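Local coordinates for protein translation initiation factor eIF2B subunit delta (PDB 5B04) that forms part of the eIF2B complex, which catalyses the exchange of GDP for GTP on the gamma subunit of translation initiation factor eIF2, at residues H125-R130 with L390-L395. Residues are numbered along the deposited sequence; the frame is centred on the assembly and turned at random.
Sequences HLDWRR and LVYNEL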
# COMPACT_ATOMS: atom_id res chain seq x y z
N HIS G 125 -21.52 -5.62 2.80
CA HIS G 125 -21.76 -6.99 2.35
C HIS G 125 -21.74 -8.00 3.49
O HIS G 125 -22.23 -9.12 3.35
CB HIS G 125 -20.72 -7.38 1.30
CG HIS G 125 -19.30 -7.24 1.77
ND1 HIS G 125 -18.58 -6.08 1.58
CD2 HIS G 125 -18.48 -8.09 2.42
CE1 HIS G 125 -17.37 -6.23 2.10
NE2 HIS G 125 -17.29 -7.45 2.61
N LEU G 126 -21.18 -7.60 4.63
CA LEU G 126 -21.06 -8.50 5.77
C LEU G 126 -22.42 -8.79 6.41
O LEU G 126 -23.17 -7.87 6.73
CB LEU G 126 -20.09 -7.92 6.80
CG LEU G 126 -18.67 -7.68 6.30
CD1 LEU G 126 -17.81 -7.02 7.36
CD2 LEU G 126 -18.04 -8.99 5.84
N ASP G 127 -22.72 -10.07 6.57
CA ASP G 127 -24.02 -10.52 7.08
C ASP G 127 -24.28 -10.04 8.50
O ASP G 127 -23.64 -10.49 9.45
CB ASP G 127 -24.10 -12.05 7.02
CG ASP G 127 -23.40 -12.63 5.80
OD1 ASP G 127 -23.50 -12.02 4.71
OD2 ASP G 127 -22.75 -13.69 5.94
N TRP G 128 -25.24 -9.13 8.64
CA TRP G 128 -25.55 -8.54 9.94
C TRP G 128 -26.82 -9.12 10.55
O TRP G 128 -27.12 -8.86 11.72
CB TRP G 128 -25.69 -7.02 9.80
CG TRP G 128 -26.75 -6.62 8.82
CD1 TRP G 128 -26.60 -6.45 7.47
CD2 TRP G 128 -28.12 -6.33 9.11
NE1 TRP G 128 -27.79 -6.08 6.91
CE2 TRP G 128 -28.74 -6.00 7.89
CE3 TRP G 128 -28.89 -6.32 10.28
CZ2 TRP G 128 -30.09 -5.66 7.81
CZ3 TRP G 128 -30.23 -5.99 10.19
CH2 TRP G 128 -30.81 -5.66 8.97
N ARG G 129 -27.55 -9.91 9.77
CA ARG G 129 -28.80 -10.50 10.24
C ARG G 129 -28.55 -11.60 11.27
O ARG G 129 -27.77 -12.53 11.03
CB ARG G 129 -29.60 -11.06 9.07
CG ARG G 129 -30.18 -9.99 8.16
CD ARG G 129 -30.97 -10.61 7.02
NE ARG G 129 -31.59 -9.59 6.17
CZ ARG G 129 -30.97 -8.96 5.18
NH1 ARG G 129 -29.70 -9.24 4.91
NH2 ARG G 129 -31.61 -8.05 4.47
N ARG G 130 -29.21 -11.49 12.41
CA ARG G 130 -29.08 -12.48 13.48
C ARG G 130 -30.45 -12.88 14.02
O ARG G 130 -31.44 -12.19 13.82
CB ARG G 130 -28.22 -11.93 14.62
CG ARG G 130 -26.79 -11.57 14.24
CD ARG G 130 -25.99 -12.81 13.86
NE ARG G 130 -24.56 -12.52 13.77
CZ ARG G 130 -23.95 -12.08 12.68
NH1 ARG G 130 -24.65 -11.88 11.56
NH2 ARG G 130 -22.65 -11.84 12.69
N LEU G 390 -11.43 -8.20 5.08
CA LEU G 390 -12.74 -7.58 4.93
C LEU G 390 -13.74 -8.39 4.11
O LEU G 390 -14.95 -8.23 4.28
CB LEU G 390 -12.59 -6.19 4.31
CG LEU G 390 -12.18 -5.09 5.29
CD1 LEU G 390 -12.10 -3.75 4.60
CD2 LEU G 390 -13.16 -5.03 6.45
N VAL G 391 -13.26 -9.24 3.21
CA VAL G 391 -14.16 -10.02 2.37
C VAL G 391 -14.88 -11.10 3.18
O VAL G 391 -16.10 -11.24 3.09
CB VAL G 391 -13.42 -10.66 1.17
CG1 VAL G 391 -12.13 -11.33 1.62
CG2 VAL G 391 -14.32 -11.64 0.44
N TYR G 392 -14.13 -11.85 3.98
CA TYR G 392 -14.71 -12.86 4.86
C TYR G 392 -14.47 -12.50 6.32
O TYR G 392 -13.34 -12.57 6.80
CB TYR G 392 -14.14 -14.24 4.55
CG TYR G 392 -14.70 -14.90 3.31
CD1 TYR G 392 -15.88 -15.63 3.37
CD2 TYR G 392 -14.05 -14.79 2.09
CE1 TYR G 392 -16.40 -16.24 2.24
CE2 TYR G 392 -14.57 -15.39 0.95
CZ TYR G 392 -15.74 -16.12 1.04
OH TYR G 392 -16.25 -16.72 -0.09
N ASN G 393 -15.53 -12.13 7.02
CA ASN G 393 -15.44 -11.79 8.43
C ASN G 393 -16.79 -11.95 9.11
O ASN G 393 -17.77 -12.35 8.48
CB ASN G 393 -14.91 -10.37 8.60
CG ASN G 393 -14.13 -10.19 9.89
OD1 ASN G 393 -14.52 -10.68 10.94
ND2 ASN G 393 -13.01 -9.47 9.80
N GLU G 394 -16.84 -11.64 10.40
CA GLU G 394 -18.08 -11.76 11.16
C GLU G 394 -18.36 -10.49 11.96
O GLU G 394 -17.55 -10.08 12.79
CB GLU G 394 -18.02 -12.97 12.10
CG GLU G 394 -19.34 -13.27 12.80
CD GLU G 394 -19.24 -14.46 13.74
OE1 GLU G 394 -18.43 -15.37 13.46
OE2 GLU G 394 -19.97 -14.48 14.75
N LEU G 395 -19.50 -9.87 11.69
CA LEU G 395 -19.88 -8.64 12.37
C LEU G 395 -20.32 -8.88 13.80
O LEU G 395 -21.13 -9.76 14.08
CB LEU G 395 -21.00 -7.93 11.60
CG LEU G 395 -20.59 -7.23 10.31
CD1 LEU G 395 -21.75 -6.44 9.73
CD2 LEU G 395 -19.39 -6.34 10.55
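His125 NE2 donates a nearly straight hydrogen bond to Leu390 O, 3.0 Å long with an N-H...O angle of 166°. The oxygen lies in the plane of the imidazole, while the nitrogen sits above the carbonyl plane. With chi1 at 56°, CG of His125 falls between its backbone N and carbonyl carbon, and the ring edge is carried to the 390-395 segment.

At the other end, Arg130 folds back on its own loop. Its NH1 bonds to Asp127 O at 2.7 Å and to Arg129 O at 3.2 Å, both oxygens near the guanidinium plane. The chain bends at chi2 (-67°), which helps bring the guanidinium back over its own backbone. NH2 comes close to Leu395 O, but the angle is poor for a hydrogen bond. The carboxylate of Glu394 is near Arg130, yet beyond salt-bridge distance; it pairs instead with Arg205. With an alanine in place of Arg130, Asp127 O and Arg129 O would probably lose this shared donor, and the contact of NH2 with Leu395 O and Glu394 CG would go as well.

Between these polar ends, Leu126 and Leu395 cross at about a right angle. Leu126 CB meets Leu395 CG at 3.6 Å, and Leu126 CD1 meets Leu395 CD2 at the same separation. The other branch of Leu126, CD2, rests against Leu390 O at 3.5 Å. Trp128 adds only its CB, 4.0 Å from Leu395 CD1. Leu428 and Leu430 of strand 425-435 also touch Leu395.

The contact thus lays the loop before helix 143-154 against the 390-395 segment, beside strand 425-435 of the antiparallel sheet. A leucine pair supplies the apolar centre, one histidine bond ties the two segments, and the arginine holds its own loop through NH1 and packs NH2 against Glu394 and Leu395.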